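Side-chain contacts in possible thiol-disulfide isomerase (Cytophaga hutchinsonii, PDB 3HCZ), which probably catalyses thiol-disulfide exchange through a thioredoxin-like domain, although its exact role and partner proteins are not established: residues 37-42 against 80-85; 102-105 against 109-112; 22-27 against 90-95. All blocks are in the same frame, centred on the assembly; numbering follows the deposited sequence.

Contact 1 of 3, residues 37-42 against 80-85; sequences FFWDSQ and LKFIRS
W39 lays the outer corner of its indole over one face of the F82 ring, and this is the tight part of the contact. CH2 of W39 comes to 3.3 Å from CD2 of F82, while CZ3 of W39 stands over the phenyl plane, displaced toward its rim. The six-membered rings lie oblique to each other, their planes at 49°. F82 holds its CG anti to the backbone N (chi1 -171°), which swings the ring out from the helix to meet the tryptophan. S41 adds its CB, 4.0 Å from CB of F82. Were F82 an alanine, CZ3 and CH2 of W39 would probably lose the ring they rest on, opening a gap between strand end and helix.

The buried S41 has OG hydrogen-bonded to E73 and accepts from NE2 of Q42, 2.8 Å from that OG. The solvent side is looser, with the exposed Q42 and K81. The N-H of Q42 closes an Asx turn on D40 just before the Cys-Gly-His-Cys sequence typical of disulfide oxidoreductases. W39 also touches A69 and N71 of strand 65-71, and T50 of helix 49-60 touches both W39 and F82.

Contact 2 of 3, residues 102-105 against 109-112; sequences DFKI and IYAT
K104 reaches the Y110 ring through its torsions: chi1 (-104°) sets CG against the ring, and bends at chi2 and chi3 bring CE back to it while CD passes the backbone of the other segment. Y110 plays its part by keeping CG anti to its own carbonyl carbon (chi1 -66°), which leaves the end of the ring close to K104. The two side chains cross at about a right angle: CG of K104 lies 3.5 Å from CZ of Y110, and CE of K104 is 3.6 Å from CE1 of the same ring. CD of K104 approaches O of I109 at 3.4 Å. These are contacts of the lysine's methylene groups, at the exposed side of the contact.

Further in, the backbone makes the direct polar link. N of I109 donates to O of F103 over 3.0 Å in a nearly straight bond, but from well above the carbonyl plane. Beside it CB of F103 and CB of I109 pack at 4.0 Å, on the buried side.

In a thioredoxin-like fold, the chain after this short helix leads to the loop before the next strand, where a cis-proline usually faces the redox cysteines; here T112, directly before a proline, touches C43, the first cysteine of the CGHC sequence. At the other end of the contact D102 caps the helix, its OD2 accepting from N of I105 at 3.2 Å. A sulfate ion, probably from the crystallisation liquor, sits at this helix start, hydrogen-bonded by N of K104 and with the lysine side chain close by.

Contact 3 of 3, residues 22-27 against 90-95; sequences TYRYLY and GWLNVR
R24 curls back over L92, and the contact between them is one of apolar groups against a flat cation. CD2 of L92 lies over one face of the guanidinium, 3.8 Å from NH2 of R24, and CD1 of L92 is closer still to that nitrogen, at 3.6 Å. The aliphatic part of the arginine shares the work, with CG of R24 4.0 Å from CD1 of L92. The fold of the arginine explains this: chi1, chi2 and chi3 are all negative and far from extended (-63°, -64° and -40°), and the chain therefore doubles round until both its root and its head meet the same leucine. Two residues along the strand, V94 adds a lighter touch, its CG1 4.3 Å from CB of R24.

No hydrogen bond joins the two segments; several of their polar groups bond to other residues. The carbonyl of R24 accepts from the hydroxyl of Y68, whose side chain also touches V94, and this ties the loop to strand 65-71. Within 90-95, NE1 of W91 donates to OD1 of N93 over 2.8 Å, from above the amide carbonyl plane. L92 is the centre of an inverse gamma turn, closed by N of N93 on O of W91.

Backbone bonds set the frame. L92 and V94 pair with strand 65-71 at A69 and N71, while R24 and L26 pair with M16 and L14 in the N-terminal region. A paired N-terminal region lying against an edge strand added to the thioredoxin core is consistent with the AhpC/TSA family.

Overall arrangement
All three contacts belong to one mixed sheet and its connections; contact 1 lies on its middle strand 33-39, contact 3 on the outer strand 92-95. Contacts 1 and 2 have centres 16 Å apart and touch directly: CD2 of F38 meets CD1 of I109 at 3.5 Å, and CB of D40 lies 3.7 Å from OG1 of T112. Segments 37-42 and 109-112 thus converge beside the CGHC sequence, the probable redox site, which begins at C43. Contacts 1 and 3, 14 Å between centres, join through CD1 of I83 and CG of N93, 3.6 Å apart, helix 77-86 and strand 92-95 being consecutive in the chain. Contacts 2 and 3 do not touch; their nearest atoms are about 6 Å apart.

Contact 1 of 3, residues 37-42 against 80-85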
loop_
_atom_site.group_PDB
_atom_site.type_symbol
_atom_site.label_atom_id
_atom_site.label_comp_id
_atom_site.label_asym_id
_atom_site.label_seq_id
_atom_site.Cartn_x
_atom_site.Cartn_y
_atom_site.Cartn_z
ATOM N N PHE A 37 0.518 0.921 -0.494
ATOM C CA PHE A 37 1.087 0.990 -1.872
ATOM C C PHE A 37 0.196 1.723 -2.872
ATOM O O PHE A 37 -0.830 1.199 -3.297
ATOM C CB PHE A 37 1.405 -0.450 -2.339
ATOM C CG PHE A 37 2.097 -0.539 -3.643
ATOM C CD1 PHE A 37 3.430 -0.113 -3.788
ATOM C CD2 PHE A 37 1.426 -1.048 -4.756
ATOM C CE1 PHE A 37 4.087 -0.223 -5.051
ATOM C CE2 PHE A 37 2.070 -1.149 -6.002
ATOM C CZ PHE A 37 3.402 -0.740 -6.138
ATOM N N PHE A 38 0.621 2.917 -3.300
ATOM C CA PHE A 38 -0.186 3.716 -4.219
ATOM C C PHE A 38 0.307 3.464 -5.633
ATOM O O PHE A 38 1.515 3.559 -5.902
ATOM C CB PHE A 38 -0.112 5.221 -3.903
ATOM C CG PHE A 38 -0.594 5.592 -2.528
ATOM C CD1 PHE A 38 -1.949 5.941 -2.307
ATOM C CD2 PHE A 38 0.311 5.645 -1.445
ATOM C CE1 PHE A 38 -2.428 6.273 -1.011
ATOM C CE2 PHE A 38 -0.147 6.006 -0.132
ATOM C CZ PHE A 38 -1.516 6.309 0.090
ATOM N N TRP A 39 -0.620 3.155 -6.537
ATOM C CA TRP A 39 -0.251 2.742 -7.889
ATOM C C TRP A 39 -1.354 3.101 -8.866
ATOM O O TRP A 39 -2.468 3.510 -8.474
ATOM C CB TRP A 39 0.070 1.230 -7.934
ATOM C CG TRP A 39 -1.134 0.356 -7.806
ATOM C CD1 TRP A 39 -1.869 0.085 -6.648
ATOM C CD2 TRP A 39 -1.776 -0.342 -8.869
ATOM N NE1 TRP A 39 -2.907 -0.778 -6.955
ATOM C CE2 TRP A 39 -2.875 -1.037 -8.310
ATOM C CE3 TRP A 39 -1.522 -0.456 -10.250
ATOM C CZ2 TRP A 39 -3.727 -1.829 -9.091
ATOM C CZ3 TRP A 39 -2.362 -1.247 -11.026
ATOM C CH2 TRP A 39 -3.446 -1.928 -10.441
ATOM N N ASP A 40 -1.024 2.994 -10.161
ATOM C CA ASP A 40 -1.911 3.435 -11.237
ATOM C C ASP A 40 -1.721 2.458 -12.393
ATOM O O ASP A 40 -0.597 2.257 -12.867
ATOM C CB ASP A 40 -1.519 4.871 -11.638
ATOM C CG ASP A 40 -2.414 5.480 -12.693
ATOM O OD1 ASP A 40 -3.246 4.803 -13.336
ATOM O OD2 ASP A 40 -2.229 6.694 -12.923
ATOM N N SER A 41 -2.809 1.837 -12.841
ATOM C CA SER A 41 -2.704 0.890 -13.966
ATOM C C SER A 41 -2.265 1.598 -15.244
ATOM O O SER A 41 -1.639 0.995 -16.127
ATOM C CB SER A 41 -4.033 0.147 -14.179
ATOM O OG SER A 41 -4.964 0.986 -14.864
ATOM N N GLN A 42 -2.547 2.891 -15.332
ATOM C CA GLN A 42 -2.167 3.638 -16.530
ATOM C C GLN A 42 -0.681 3.892 -16.651
ATOM O O GLN A 42 -0.235 4.479 -17.620
ATOM C CB GLN A 42 -2.965 4.927 -16.632
ATOM C CG GLN A 42 -4.468 4.632 -16.684
ATOM C CD GLN A 42 -4.803 3.598 -17.747
ATOM O OE1 GLN A 42 -4.875 3.935 -18.916
ATOM N NE2 GLN A 42 -5.013 2.337 -17.350
ATOM N N LEU A 80 -9.587 -2.910 -12.568
ATOM C CA LEU A 80 -10.042 -4.298 -12.451
ATOM C C LEU A 80 -9.396 -5.183 -13.525
ATOM O O LEU A 80 -8.997 -6.334 -13.228
ATOM C CB LEU A 80 -11.583 -4.400 -12.475
ATOM C CG LEU A 80 -12.277 -3.660 -11.312
ATOM C CD1 LEU A 80 -13.799 -3.645 -11.384
ATOM C CD2 LEU A 80 -11.814 -4.286 -9.989
ATOM N N LYS A 81 -9.287 -4.651 -14.746
ATOM C CA LYS A 81 -8.615 -5.365 -15.832
ATOM C C LYS A 81 -7.166 -5.718 -15.474
ATOM O O LYS A 81 -6.681 -6.824 -15.742
ATOM C CB LYS A 81 -8.648 -4.541 -17.129
ATOM C CG LYS A 81 -7.967 -5.257 -18.300
ATOM C CD LYS A 81 -7.970 -4.448 -19.626
ATOM C CE LYS A 81 -9.302 -3.718 -19.894
ATOM N NZ LYS A 81 -9.156 -2.728 -21.031
ATOM N N PHE A 82 -6.470 -4.773 -14.876
ATOM C CA PHE A 82 -5.111 -5.042 -14.446
ATOM C C PHE A 82 -5.098 -6.132 -13.365
ATOM O O PHE A 82 -4.292 -7.064 -13.446
ATOM C CB PHE A 82 -4.485 -3.770 -13.900
ATOM C CG PHE A 82 -3.024 -3.881 -13.627
ATOM C CD1 PHE A 82 -2.092 -3.358 -14.527
ATOM C CD2 PHE A 82 -2.578 -4.452 -12.443
ATOM C CE1 PHE A 82 -0.727 -3.438 -14.277
ATOM C CE2 PHE A 82 -1.216 -4.534 -12.164
ATOM C CZ PHE A 82 -0.278 -4.018 -13.072
ATOM N N ILE A 83 -5.956 -5.997 -12.350
ATOM C CA ILE A 83 -5.979 -7.009 -11.258
ATOM C C ILE A 83 -6.165 -8.425 -11.804
ATOM O O ILE A 83 -5.396 -9.335 -11.452
ATOM C CB ILE A 83 -7.014 -6.680 -10.176
ATOM C CG1 ILE A 83 -6.568 -5.410 -9.463
ATOM C CG2 ILE A 83 -7.240 -7.916 -9.217
ATOM C CD1 ILE A 83 -7.659 -4.745 -8.633
ATOM N N ARG A 84 -7.140 -8.585 -12.693
ATOM C CA ARG A 84 -7.439 -9.864 -13.318
ATOM C C ARG A 84 -6.290 -10.431 -14.182
ATOM O O ARG A 84 -5.905 -11.623 -14.049
ATOM C CB ARG A 84 -8.725 -9.741 -14.154
ATOM C CG ARG A 84 -9.179 -11.027 -14.865
ATOM C CD ARG A 84 -10.515 -10.772 -15.606
ATOM N NE ARG A 84 -11.164 -12.008 -16.061
ATOM C CZ ARG A 84 -11.368 -12.343 -17.340
ATOM N NH1 ARG A 84 -10.986 -11.532 -18.328
ATOM N NH2 ARG A 84 -11.969 -13.498 -17.642
ATOM N N SER A 85 -5.749 -9.596 -15.061
ATOM C CA SER A 85 -4.778 -10.081 -16.021
ATOM C C SER A 85 -3.412 -10.328 -15.393
ATOM O O SER A 85 -2.742 -11.298 -15.726
ATOM C CB SER A 85 -4.696 -9.169 -17.237
ATOM O OG SER A 85 -4.040 -7.968 -16.913
#

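Contact 2 of 3, residues 102-105 against 109-112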
loop_
_atom_site.group_PDB
_atom_site.type_symbol
_atom_site.label_atom_id
_atom_site.label_comp_id
_atom_site.label_asym_id
_atom_site.label_seq_id
_atom_site.Cartn_x
_atom_site.Cartn_y
_atom_site.Cartn_z
ATOM N N ASP A 102 -7.936 12.700 -1.163
ATOM C CA ASP A 102 -7.255 13.647 -1.978
ATOM C C ASP A 102 -5.789 13.205 -2.035
ATOM O O ASP A 102 -5.081 13.451 -1.061
ATOM C CB ASP A 102 -7.361 14.975 -1.250
ATOM C CG ASP A 102 -6.941 16.119 -2.111
ATOM O OD1 ASP A 102 -7.501 17.238 -1.911
ATOM O OD2 ASP A 102 -6.062 15.901 -2.988
ATOM N N PHE A 103 -5.335 12.518 -3.101
ATOM C CA PHE A 103 -4.008 11.844 -3.027
ATOM C C PHE A 103 -2.849 12.838 -2.975
ATOM O O PHE A 103 -1.806 12.579 -2.354
ATOM C CB PHE A 103 -3.803 10.813 -4.130
ATOM C CG PHE A 103 -4.751 9.649 -4.048
ATOM C CD1 PHE A 103 -4.538 8.643 -3.146
ATOM C CD2 PHE A 103 -5.833 9.570 -4.906
ATOM C CE1 PHE A 103 -5.406 7.548 -3.028
ATOM C CE2 PHE A 103 -6.712 8.490 -4.814
ATOM C CZ PHE A 103 -6.499 7.473 -3.898
ATOM N N LYS A 104 -3.053 13.974 -3.613
ATOM C CA LYS A 104 -2.076 15.051 -3.566
ATOM C C LYS A 104 -2.006 15.800 -2.247
ATOM O O LYS A 104 -0.926 15.937 -1.685
ATOM C CB LYS A 104 -2.299 16.023 -4.699
ATOM C CG LYS A 104 -1.288 15.847 -5.805
ATOM C CD LYS A 104 -1.909 15.114 -6.962
ATOM C CE LYS A 104 -1.644 15.912 -8.215
ATOM N NZ LYS A 104 -2.314 15.247 -9.346
ATOM N N ILE A 105 -3.136 16.258 -1.718
ATOM C CA ILE A 105 -3.092 16.945 -0.421
ATOM C C ILE A 105 -2.672 15.970 0.687
ATOM O O ILE A 105 -1.711 16.222 1.406
ATOM C CB ILE A 105 -4.421 17.673 -0.032
ATOM C CG1 ILE A 105 -4.703 18.832 -0.996
ATOM C CG2 ILE A 105 -4.424 18.097 1.504
ATOM C CD1 ILE A 105 -6.035 19.560 -0.752
ATOM N N ILE A 109 0.993 12.274 -3.483
ATOM C CA ILE A 109 1.207 11.341 -4.592
ATOM C C ILE A 109 1.317 12.082 -5.933
ATOM O O ILE A 109 0.320 12.623 -6.426
ATOM C CB ILE A 109 0.077 10.264 -4.675
ATOM C CG1 ILE A 109 -0.130 9.575 -3.316
ATOM C CG2 ILE A 109 0.410 9.238 -5.754
ATOM C CD1 ILE A 109 1.102 8.766 -2.817
ATOM N N TYR A 110 2.525 12.125 -6.497
ATOM C CA TYR A 110 2.729 12.601 -7.886
ATOM C C TYR A 110 3.128 11.440 -8.790
ATOM O O TYR A 110 2.257 10.694 -9.254
ATOM C CB TYR A 110 3.716 13.745 -7.924
ATOM C CG TYR A 110 3.129 14.916 -7.217
ATOM C CD1 TYR A 110 2.290 15.809 -7.898
ATOM C CD2 TYR A 110 3.349 15.109 -5.851
ATOM C CE1 TYR A 110 1.719 16.897 -7.243
ATOM C CE2 TYR A 110 2.771 16.174 -5.177
ATOM C CZ TYR A 110 1.967 17.072 -5.884
ATOM O OH TYR A 110 1.408 18.140 -5.233
ATOM N N ALA A 111 4.419 11.214 -9.000
ATOM C CA ALA A 111 4.803 9.972 -9.648
ATOM C C ALA A 111 4.256 8.760 -8.837
ATOM O O ALA A 111 4.265 8.772 -7.600
ATOM C CB ALA A 111 6.291 9.904 -9.764
ATOM N N THR A 112 3.766 7.741 -9.533
ATOM C CA THR A 112 3.462 6.446 -8.889
ATOM C C THR A 112 4.473 5.422 -9.429
ATOM O O THR A 112 5.078 5.666 -10.495
ATOM C CB THR A 112 2.024 5.952 -9.213
ATOM O OG1 THR A 112 1.744 6.219 -10.587
ATOM C CG2 THR A 112 0.984 6.664 -8.352
#

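Contact 3 of 3, residues 22-27 against 90-95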
loop_
_atom_site.group_PDB
_atom_site.type_symbol
_atom_site.label_atom_id
_atom_site.label_comp_id
_atom_site.label_asym_id
_atom_site.label_seq_id
_atom_site.Cartn_x
_atom_site.Cartn_y
_atom_site.Cartn_z
ATOM N N THR A 22 -16.959 -2.233 -1.631
ATOM C CA THR A 22 -17.280 -2.206 -0.227
ATOM C C THR A 22 -16.169 -1.535 0.582
ATOM O O THR A 22 -14.970 -1.783 0.327
ATOM C CB THR A 22 -17.478 -3.638 0.290
ATOM O OG1 THR A 22 -18.459 -4.266 -0.534
ATOM C CG2 THR A 22 -17.979 -3.604 1.690
ATOM N N TYR A 23 -16.545 -0.700 1.557
ATOM C CA TYR A 23 -15.534 0.022 2.352
ATOM C C TYR A 23 -14.570 -0.932 3.033
ATOM O O TYR A 23 -15.015 -1.917 3.646
ATOM C CB TYR A 23 -16.171 0.900 3.435
ATOM C CG TYR A 23 -16.706 2.212 2.930
ATOM C CD1 TYR A 23 -15.844 3.157 2.311
ATOM C CD2 TYR A 23 -18.072 2.543 3.081
ATOM C CE1 TYR A 23 -16.333 4.397 1.857
ATOM C CE2 TYR A 23 -18.571 3.783 2.631
ATOM C CZ TYR A 23 -17.691 4.697 2.026
ATOM O OH TYR A 23 -18.180 5.904 1.607
ATOM N N ARG A 24 -13.272 -0.642 2.907
ATOM C CA ARG A 24 -12.231 -1.283 3.708
ATOM C C ARG A 24 -11.290 -0.200 4.198
ATOM O O ARG A 24 -10.311 0.140 3.519
ATOM C CB ARG A 24 -11.481 -2.349 2.885
ATOM C CG ARG A 24 -12.334 -3.547 2.403
ATOM C CD ARG A 24 -12.913 -4.446 3.558
ATOM N NE ARG A 24 -11.923 -4.639 4.640
ATOM C CZ ARG A 24 -10.863 -5.453 4.582
ATOM N NH1 ARG A 24 -10.033 -5.494 5.601
ATOM N NH2 ARG A 24 -10.616 -6.235 3.531
ATOM N N TYR A 25 -11.615 0.408 5.336
ATOM C CA TYR A 25 -10.772 1.499 5.848
ATOM C C TYR A 25 -9.386 1.022 6.217
ATOM O O TYR A 25 -9.216 -0.080 6.784
ATOM C CB TYR A 25 -11.338 2.197 7.102
ATOM C CG TYR A 25 -12.754 2.745 7.031
ATOM C CD1 TYR A 25 -13.449 2.892 5.788
ATOM C CD2 TYR A 25 -13.389 3.143 8.216
ATOM C CE1 TYR A 25 -14.802 3.404 5.761
ATOM C CE2 TYR A 25 -14.696 3.669 8.209
ATOM C CZ TYR A 25 -15.383 3.785 6.976
ATOM O OH TYR A 25 -16.633 4.294 7.015
ATOM N N LEU A 26 -8.395 1.869 5.934
ATOM C CA LEU A 26 -7.010 1.529 6.286
ATOM C C LEU A 26 -6.862 1.149 7.762
ATOM O O LEU A 26 -6.213 0.123 8.105
ATOM C CB LEU A 26 -6.051 2.681 5.910
ATOM C CG LEU A 26 -4.616 2.477 6.412
ATOM C CD1 LEU A 26 -3.977 1.262 5.705
ATOM C CD2 LEU A 26 -3.795 3.775 6.150
ATOM N N TYR A 27 -7.470 1.942 8.643
ATOM C CA TYR A 27 -7.305 1.735 10.054
ATOM C C TYR A 27 -7.948 0.432 10.553
ATOM O O TYR A 27 -7.617 -0.067 11.650
ATOM C CB TYR A 27 -7.895 2.931 10.824
ATOM C CG TYR A 27 -6.967 4.156 10.883
ATOM C CD1 TYR A 27 -5.879 4.285 10.027
ATOM C CD2 TYR A 27 -7.246 5.204 11.743
ATOM C CE1 TYR A 27 -5.044 5.407 10.070
ATOM C CE2 TYR A 27 -6.440 6.335 11.801
ATOM C CZ TYR A 27 -5.343 6.428 10.963
ATOM O OH TYR A 27 -4.568 7.552 11.043
ATOM N N GLY A 90 -5.187 -11.241 -4.711
ATOM C CA GLY A 90 -5.177 -11.850 -3.371
ATOM C C GLY A 90 -5.033 -10.858 -2.220
ATOM O O GLY A 90 -5.549 -11.105 -1.097
ATOM N N TRP A 91 -4.335 -9.747 -2.461
ATOM C CA TRP A 91 -4.124 -8.775 -1.391
ATOM C C TRP A 91 -5.258 -7.766 -1.310
ATOM O O TRP A 91 -6.253 -7.908 -2.026
ATOM C CB TRP A 91 -2.770 -8.072 -1.534
ATOM C CG TRP A 91 -2.529 -7.264 -2.798
ATOM C CD1 TRP A 91 -3.449 -6.687 -3.651
ATOM C CD2 TRP A 91 -1.241 -6.871 -3.282
ATOM N NE1 TRP A 91 -2.785 -5.980 -4.663
ATOM C CE2 TRP A 91 -1.433 -6.085 -4.443
ATOM C CE3 TRP A 91 0.071 -7.144 -2.859
ATOM C CZ2 TRP A 91 -0.349 -5.558 -5.181
ATOM C CZ3 TRP A 91 1.139 -6.604 -3.573
ATOM C CH2 TRP A 91 0.923 -5.826 -4.728
ATOM N N LEU A 92 -5.113 -6.733 -0.478
ATOM C CA LEU A 92 -6.208 -5.737 -0.331
ATOM C C LEU A 92 -6.198 -4.629 -1.397
ATOM O O LEU A 92 -5.734 -3.500 -1.150
ATOM C CB LEU A 92 -6.295 -5.182 1.090
ATOM C CG LEU A 92 -7.453 -4.226 1.400
ATOM C CD1 LEU A 92 -8.804 -4.755 0.829
ATOM C CD2 LEU A 92 -7.542 -4.057 2.938
ATOM N N ASN A 93 -6.693 -4.967 -2.595
ATOM C CA ASN A 93 -6.899 -3.950 -3.625
ATOM C C ASN A 93 -8.055 -3.023 -3.274
ATOM O O ASN A 93 -9.185 -3.497 -3.040
ATOM C CB ASN A 93 -7.216 -4.610 -4.964
ATOM C CG ASN A 93 -6.018 -5.335 -5.537
ATOM O OD1 ASN A 93 -5.006 -4.702 -5.861
ATOM N ND2 ASN A 93 -6.125 -6.670 -5.685
ATOM N N VAL A 94 -7.767 -1.735 -3.224
ATOM C CA VAL A 94 -8.791 -0.726 -3.014
ATOM C C VAL A 94 -8.664 0.424 -4.021
ATOM O O VAL A 94 -7.604 0.601 -4.657
ATOM C CB VAL A 94 -8.799 -0.143 -1.553
ATOM C CG1 VAL A 94 -9.184 -1.223 -0.528
ATOM C CG2 VAL A 94 -7.430 0.491 -1.159
ATOM N N ARG A 95 -9.760 1.176 -4.160
ATOM C CA ARG A 95 -9.771 2.371 -4.998
ATOM C C ARG A 95 -10.651 3.379 -4.262
ATOM O O ARG A 95 -11.496 2.975 -3.444
ATOM C CB ARG A 95 -10.341 2.050 -6.409
ATOM C CG ARG A 95 -9.977 3.100 -7.460
ATOM C CD ARG A 95 -10.596 2.811 -8.865
ATOM N NE ARG A 95 -12.078 2.807 -8.905
ATOM C CZ ARG A 95 -12.838 3.903 -8.844
ATOM N NH1 ARG A 95 -14.144 3.796 -8.864
ATOM N NH2 ARG A 95 -12.300 5.112 -8.691
#